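Putative type VI secretion protein (Escherichia coli, PDB 6SJL) forms the trimeric VgrG spike at the tip of the type VI secretion system and carries the Tle1 effector bound to it. Local coordinates at the interface of chains A and B. Coordinates in Å, arbitrary orientation; residue numbers count along the deposited sequence, not the author numbering. Chains: chain A/B, Putative type VI secretion protein.

Contact 1: the interface of chains A and B. Residues chain A 649-651; chain B 655, 657-658, 660.
The flat peptide carbonyl of A:Glu649, in the intertwined triple-stranded beta-helix of the VgrG spike, is approached from two directions by chain B. Above its face, 65° out of the plane, sits the backbone N of B:Asp657, which donates to A:Glu649 O at 3.1 Å. The hydroxyl OG of B:Ser655 comes in much closer to the carbonyl plane, tilted 16° from it, and donates to A:Glu649 O at 3.0 Å. A second flat group, the side-chain amide of B:Asn658, is met at its ND2 end by the carboxylate of B:Asp660, whose OD1 lies nearly in the amide plane and accepts through the lone pair on the side of OD2. This bond within chain B ties the two side chains together beside A:Ser650.

The patch lies at a turn where the chains pass from one short strand to the next. The chi1 of B:Ser655, -176°, swings OG away from its own backbone N and into the turn, where the carbonyls of B:Asp657 and B:Asn658 also accept hydrogen bonds from it. One hydroxyl hydrogen cannot serve all these acceptors at full strength, so the bond is probably shared or switches between them.

Beyond the turn the backbones pair in the manner of parallel strands. A:Val651 N donates to B:Asn658 O at 3.1 Å, and A:Val651 O receives B:Asp660 N at 2.9 Å, nearly along the C=O axis. Between the A:Glu649 bonds and the A:Val651 N bond, the side chain of A:Ser650 lies over the B:Asp657–B:Asn658 backbone, its OG 3.4 Å from B:Asp657 CB. The same CB packs against A:Glu649 CA at 3.9 Å. The carboxylates of A:Glu649 and B:Asp657 stay apart, with OE2 and OD1 separated by 5.9 Å, and any repulsion between them is likely to be mild.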
loop_
_atom_site.group_PDB
_atom_site.type_symbol
_atom_site.label_atom_id
_atom_site.label_comp_id
_atom_site.label_asym_id
_atom_site.label_seq_id
_atom_site.Cartn_x
_atom_site.Cartn_y
_atom_site.Cartn_z
ATOM N N GLU A 649 16.229 4.511 -9.013
ATOM C CA GLU A 649 15.163 5.478 -9.177
ATOM C C GLU A 649 13.851 4.859 -8.755
ATOM O O GLU A 649 13.842 3.830 -8.089
ATOM C CB GLU A 649 15.104 5.966 -10.615
ATOM C CG GLU A 649 16.392 6.556 -11.087
ATOM C CD GLU A 649 16.220 7.496 -12.222
ATOM O OE1 GLU A 649 15.267 7.339 -12.991
ATOM O OE2 GLU A 649 17.057 8.398 -12.377
ATOM N N SER A 650 12.746 5.474 -9.120
ATOM C CA SER A 650 11.454 5.072 -8.610
ATOM C C SER A 650 10.784 4.050 -9.510
ATOM O O SER A 650 11.116 3.894 -10.678
ATOM C CB SER A 650 10.549 6.281 -8.463
ATOM O OG SER A 650 11.059 7.162 -7.491
ATOM N N VAL A 651 9.841 3.330 -8.931
ATOM C CA VAL A 651 8.893 2.525 -9.674
ATOM C C VAL A 651 7.562 3.237 -9.571
ATOM O O VAL A 651 7.032 3.410 -8.476
ATOM C CB VAL A 651 8.804 1.094 -9.138
ATOM C CG1 VAL A 651 7.639 0.396 -9.751
ATOM C CG2 VAL A 651 10.057 0.345 -9.432
ATOM N N SER B 655 12.742 -0.873 -5.260
ATOM C CA SER B 655 12.956 0.455 -5.801
ATOM C C SER B 655 14.121 1.106 -5.085
ATOM O O SER B 655 14.247 0.971 -3.870
ATOM C CB SER B 655 11.699 1.289 -5.650
ATOM O OG SER B 655 11.878 2.536 -6.253
ATOM N N ASP B 657 14.750 4.537 -5.230
ATOM C CA ASP B 657 13.991 5.670 -4.728
ATOM C C ASP B 657 12.589 5.206 -4.348
ATOM O O ASP B 657 12.382 4.063 -3.949
ATOM C CB ASP B 657 13.953 6.781 -5.762
ATOM C CG ASP B 657 15.235 7.534 -5.837
ATOM O OD1 ASP B 657 15.345 8.425 -6.699
ATOM O OD2 ASP B 657 16.143 7.225 -5.050
ATOM N N ASN B 658 11.630 6.118 -4.378
ATOM C CA ASN B 658 10.239 5.818 -4.086
ATOM C C ASN B 658 9.644 4.678 -4.894
ATOM O O ASN B 658 10.132 4.344 -5.965
ATOM C CB ASN B 658 9.370 7.043 -4.338
ATOM C CG ASN B 658 9.753 8.211 -3.505
ATOM O OD1 ASN B 658 10.748 8.190 -2.810
ATOM N ND2 ASN B 658 8.942 9.236 -3.540
ATOM N N ASP B 660 5.908 4.733 -6.163
ATOM C CA ASP B 660 4.747 5.598 -6.157
ATOM C C ASP B 660 3.620 4.923 -6.899
ATOM O O ASP B 660 3.782 4.541 -8.053
ATOM C CB ASP B 660 5.061 6.937 -6.797
ATOM C CG ASP B 660 6.396 7.468 -6.383
ATOM O OD1 ASP B 660 6.524 7.862 -5.210
ATOM O OD2 ASP B 660 7.316 7.492 -7.232
#

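Contact 2: the interface of chains A and B. Residues chain A 667, 669, 675, 677; chain B 677-679, 686.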
loop_
_atom_site.group_PDB
_atom_site.type_symbol
_atom_site.label_atom_id
_atom_site.label_comp_id
_atom_site.label_asym_id
_atom_site.label_seq_id
_atom_site.Cartn_x
_atom_site.Cartn_y
_atom_site.Cartn_z
ATOM N N PHE A 667 0.731 -8.848 2.100
ATOM C CA PHE A 667 1.151 -7.696 1.317
ATOM C C PHE A 667 2.068 -6.877 2.196
ATOM O O PHE A 667 1.661 -6.428 3.264
ATOM C CB PHE A 667 -0.031 -6.846 0.875
ATOM C CG PHE A 667 0.356 -5.496 0.362
ATOM C CD1 PHE A 667 0.889 -5.344 -0.890
ATOM C CD2 PHE A 667 0.188 -4.379 1.135
ATOM C CE1 PHE A 667 1.237 -4.126 -1.348
ATOM C CE2 PHE A 667 0.542 -3.160 0.668
ATOM C CZ PHE A 667 1.066 -3.037 -0.571
ATOM N N VAL A 669 5.138 -3.833 2.739
ATOM C CA VAL A 669 5.850 -2.652 2.284
ATOM C C VAL A 669 6.871 -2.295 3.343
ATOM O O VAL A 669 6.522 -2.143 4.513
ATOM C CB VAL A 669 4.915 -1.459 2.037
ATOM C CG1 VAL A 669 5.713 -0.256 1.760
ATOM C CG2 VAL A 669 4.015 -1.721 0.900
ATOM N N VAL A 675 6.086 5.847 4.488
ATOM C CA VAL A 675 4.941 5.220 3.851
ATOM C C VAL A 675 3.807 6.220 3.919
ATOM O O VAL A 675 3.431 6.664 5.002
ATOM C CB VAL A 675 4.548 3.899 4.516
ATOM C CG1 VAL A 675 3.232 3.443 3.975
ATOM C CG2 VAL A 675 5.582 2.864 4.261
ATOM N N LEU A 677 -0.072 7.019 2.373
ATOM C CA LEU A 677 -1.266 6.687 1.616
ATOM C C LEU A 677 -2.202 7.874 1.661
ATOM O O LEU A 677 -2.602 8.303 2.738
ATOM C CB LEU A 677 -1.955 5.456 2.180
ATOM C CG LEU A 677 -1.109 4.248 2.510
ATOM C CD1 LEU A 677 -1.984 3.270 3.200
ATOM C CD2 LEU A 677 -0.603 3.667 1.258
ATOM N N LEU B 677 2.715 -2.365 6.490
ATOM C CA LEU B 677 3.418 -1.225 5.940
ATOM C C LEU B 677 4.392 -0.769 7.000
ATOM O O LEU B 677 3.980 -0.260 8.036
ATOM C CB LEU B 677 2.452 -0.110 5.576
ATOM C CG LEU B 677 1.194 -0.485 4.821
ATOM C CD1 LEU B 677 0.316 0.706 4.758
ATOM C CD2 LEU B 677 1.579 -0.873 3.460
ATOM N N LEU B 678 5.673 -0.965 6.757
ATOM C CA LEU B 678 6.712 -0.517 7.663
ATOM C C LEU B 678 7.455 0.643 7.037
ATOM O O LEU B 678 7.940 0.536 5.918
ATOM C CB LEU B 678 7.684 -1.642 7.989
ATOM C CG LEU B 678 8.922 -1.214 8.760
ATOM C CD1 LEU B 678 8.567 -0.803 10.151
ATOM C CD2 LEU B 678 9.899 -2.308 8.787
ATOM N N SER B 679 7.540 1.740 7.759
ATOM C CA SER B 679 8.384 2.856 7.389
ATOM C C SER B 679 9.561 2.902 8.346
ATOM O O SER B 679 9.398 2.714 9.549
ATOM C CB SER B 679 7.614 4.155 7.446
ATOM O OG SER B 679 8.514 5.218 7.460
ATOM N N LEU B 686 -1.227 8.311 6.819
ATOM C CA LEU B 686 -2.413 7.666 6.277
ATOM C C LEU B 686 -3.506 8.716 6.275
ATOM O O LEU B 686 -4.270 8.824 7.227
ATOM C CB LEU B 686 -2.804 6.467 7.072
ATOM C CG LEU B 686 -1.688 5.534 7.507
ATOM C CD1 LEU B 686 -2.205 4.570 8.510
ATOM C CD2 LEU B 686 -1.143 4.804 6.337
#
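Strands of the two chains run parallel here, A:Val669 bridging to B:Leu677 and A:Leu677 to B:Leu686, and B:Leu678 N donates to A:Val669 O at 2.7 Å, almost straight at 174°. These pairings lay the strands of the two chains edge to edge in the triple-stranded beta-helix of the spike, and the apolar side chains, probably facing the interior, meet one another.

B:Leu677 carries most of the apolar contact. Its CG is anti to the carbonyl carbon (chi1 -46°), and the two methyls fork towards different parts of chain A. The CD2 branch goes to A:Val669, meeting CG2 at 3.6 Å in an oblique crossing, and also reaches the aromatic ring of A:Phe667 at CE2, 3.8 Å away. The other branch, CD1, meets A:Leu677 tip to tip, methyl CD1 against methyl CD1 at 3.8 Å. Lower on the side chain, B:Leu677 CB is touched by A:Val675 CG1, the two side chains crossing at about a right angle. The leucine is thus held at both methyls and at its root, which would limit its rotation.

A:Leu677 lies side by side with B:Leu686, both pointing the same way, and its CD1 rests 3.6 Å from B:Leu686 CD2. That one methyl therefore packs against leucines from two successive strands of chain B. At the other end of the patch A:Val675 turns its second methyl towards the backbone of chain B: CG2 lies 3.7 Å from the carbonyl oxygen of B:Leu678 and 4.0 Å from B:Ser679 CB.

The C-alpha centres of contact 1 and contact 2 lie about 14 Å apart, and the contacts have no residue in common. Strand 659-663 enters contact 1 through chain B, and strand 667-671 follows it in sequence and enters contact 2 through chain A. Bridged residues in contact 2 are eight or nine positions apart, and A:Val651 in contact 1 bonds seven and nine on, the same register, as expected when copies wind together. Contact 1 fastens a turn chiefly by polar bonds, whereas contact 2 packs leucines and valines. Repeated around the three copies, such joints probably make the spike stiff enough to carry its cargo.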